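Local coordinates for single-strand binding protein (Thermus aquaticus, PDB 2FXQ) that binds single-stranded DNA and probably recruits partner proteins to it during replication, recombination and repair, at residues Pro141-Tyr145 against Ala183-Ser187. Sequence-based numbering, arbitrary orientation.
Sequences PDLRY and AEWAS
Leu-143 meets Ser-187 and Ala-183 with its CG anti to the backbone N (chi1 -175°), which directs the side chain at the 183-187 segment, where its methyls part, one to each residue. Leu-143 CD2 lies 3.9 Å from Ser-187 CB, and Leu-143 CD1 4.0 Å from Ala-183 CB. The neighbouring link is polar. In Tyr-145 the ring stands anti to the carbonyl carbon (chi1 -71°), and its OH donates to Glu-184 OE1 over 2.8 Å. The acceptor uses its anti lone pair, pointing away from OE2, and sits at the ring edge near the ring plane; carboxylate and ring planes are 46° apart. Glu-184 arrives by a chain bent at chi2 that crosses the tyrosine side chain at about a right angle. At the other end of the contact, Pro-141 puts ring atom CG 3.4 Å from Ala-186 O, and its side chain also touches Val-153 and Leu-155 of strand 151-160. Ser-187 OG turns back onto the preceding turn, donating to Glu-184 O at 2.7 Å. Replacing Glu-184 by an alanine would probably leave the Tyr-145 hydroxyl without this acceptor and the ring less restrained from swinging away. The segment entering strand 144-145 is thus packed on the helix following strand 171-179 within the second OB-fold domain: carbon-rich side chains lie against Ala-183, Ser-187 and backbone carbonyls, and the single hydrogen bond across the contact joins a phenol to a carboxylate, probably charged, at the partly exposed margin, consistent with its fixing the two side-chain ends.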
loop_
_atom_site.group_PDB
_atom_site.type_symbol
_atom_site.label_atom_id
_atom_site.label_comp_id
_atom_site.label_asym_id
_atom_site.label_seq_id
_atom_site.Cartn_x
_atom_site.Cartn_y
_atom_site.Cartn_z
ATOM N N PRO A 141 -4.702 22.335 -13.053
ATOM C CA PRO A 141 -4.221 21.208 -13.885
ATOM C C PRO A 141 -4.277 21.684 -15.331
ATOM O O PRO A 141 -5.149 22.446 -15.697
ATOM C CB PRO A 141 -5.268 20.134 -13.642
ATOM C CG PRO A 141 -6.492 20.908 -13.348
ATOM C CD PRO A 141 -6.024 22.086 -12.465
ATOM N N ASP A 142 -3.346 21.269 -16.164
ATOM C CA ASP A 142 -3.534 21.617 -17.556
ATOM C C ASP A 142 -3.736 20.350 -18.416
ATOM O O ASP A 142 -2.804 19.653 -18.681
ATOM C CB ASP A 142 -2.405 22.533 -18.038
ATOM C CG ASP A 142 -2.685 23.114 -19.395
ATOM O OD1 ASP A 142 -1.811 22.963 -20.274
ATOM O OD2 ASP A 142 -3.757 23.711 -19.673
ATOM N N LEU A 143 -4.975 20.033 -18.778
ATOM C CA LEU A 143 -5.236 18.809 -19.536
ATOM C C LEU A 143 -4.591 18.918 -20.918
ATOM O O LEU A 143 -4.726 19.980 -21.571
ATOM C CB LEU A 143 -6.730 18.617 -19.713
ATOM C CG LEU A 143 -7.260 17.338 -20.391
ATOM C CD1 LEU A 143 -6.762 16.082 -19.631
ATOM C CD2 LEU A 143 -8.800 17.423 -20.348
ATOM N N ARG A 144 -3.894 17.865 -21.353
ATOM C CA ARG A 144 -3.505 17.762 -22.769
ATOM C C ARG A 144 -3.924 16.416 -23.332
ATOM O O ARG A 144 -4.390 15.497 -22.604
ATOM C CB ARG A 144 -1.996 17.891 -22.966
ATOM C CG ARG A 144 -1.222 18.779 -22.010
ATOM C CD ARG A 144 0.225 18.996 -22.484
ATOM N NE ARG A 144 0.644 17.883 -23.347
ATOM C CZ ARG A 144 1.178 16.739 -22.907
ATOM N NH1 ARG A 144 1.414 16.546 -21.609
ATOM N NH2 ARG A 144 1.487 15.780 -23.774
ATOM N N TYR A 145 -3.750 16.291 -24.632
ATOM C CA TYR A 145 -3.951 15.024 -25.316
ATOM C C TYR A 145 -2.671 14.619 -26.039
ATOM O O TYR A 145 -2.086 15.452 -26.680
ATOM C CB TYR A 145 -5.135 15.169 -26.261
ATOM C CG TYR A 145 -6.436 15.254 -25.497
ATOM C CD1 TYR A 145 -6.961 16.498 -25.088
ATOM C CD2 TYR A 145 -7.100 14.103 -25.127
ATOM C CE1 TYR A 145 -8.146 16.569 -24.358
ATOM C CE2 TYR A 145 -8.300 14.161 -24.439
ATOM C CZ TYR A 145 -8.814 15.409 -24.057
ATOM O OH TYR A 145 -10.015 15.437 -23.355
ATOM N N ALA A 183 -7.260 11.561 -15.856
ATOM C CA ALA A 183 -6.801 12.911 -16.339
ATOM C C ALA A 183 -8.037 13.809 -16.614
ATOM O O ALA A 183 -8.075 14.992 -16.220
ATOM C CB ALA A 183 -5.952 12.795 -17.595
ATOM N N GLU A 184 -9.053 13.234 -17.246
ATOM C CA GLU A 184 -10.259 14.033 -17.561
ATOM C C GLU A 184 -10.955 14.473 -16.303
ATOM O O GLU A 184 -11.390 15.607 -16.198
ATOM C CB GLU A 184 -11.238 13.227 -18.385
ATOM C CG GLU A 184 -11.435 13.837 -19.756
ATOM C CD GLU A 184 -11.136 12.813 -20.785
ATOM O OE1 GLU A 184 -10.878 13.187 -21.939
ATOM O OE2 GLU A 184 -11.144 11.631 -20.384
ATOM N N TRP A 185 -11.070 13.571 -15.351
ATOM C CA TRP A 185 -11.632 13.938 -14.042
ATOM C C TRP A 185 -10.769 14.982 -13.322
ATOM O O TRP A 185 -11.294 15.949 -12.775
ATOM C CB TRP A 185 -11.741 12.668 -13.179
ATOM C CG TRP A 185 -12.242 12.934 -11.820
ATOM C CD1 TRP A 185 -13.573 12.956 -11.400
ATOM C CD2 TRP A 185 -11.445 13.225 -10.656
ATOM N NE1 TRP A 185 -13.614 13.238 -10.051
ATOM C CE2 TRP A 185 -12.336 13.406 -9.572
ATOM C CE3 TRP A 185 -10.066 13.335 -10.423
ATOM C CZ2 TRP A 185 -11.891 13.718 -8.285
ATOM C CZ3 TRP A 185 -9.628 13.675 -9.200
ATOM C CH2 TRP A 185 -10.543 13.833 -8.101
ATOM N N ALA A 186 -9.440 14.788 -13.307
ATOM C CA ALA A 186 -8.526 15.713 -12.599
ATOM C C ALA A 186 -8.571 17.119 -13.188
ATOM O O ALA A 186 -8.300 18.126 -12.503
ATOM C CB ALA A 186 -7.088 15.149 -12.612
ATOM N N SER A 187 -8.954 17.194 -14.460
ATOM C CA SER A 187 -9.064 18.515 -15.107
ATOM C C SER A 187 -10.114 19.444 -14.435
ATOM O O SER A 187 -10.073 20.653 -14.658
ATOM C CB SER A 187 -9.348 18.375 -16.610
ATOM O OG SER A 187 -10.724 18.102 -16.852
#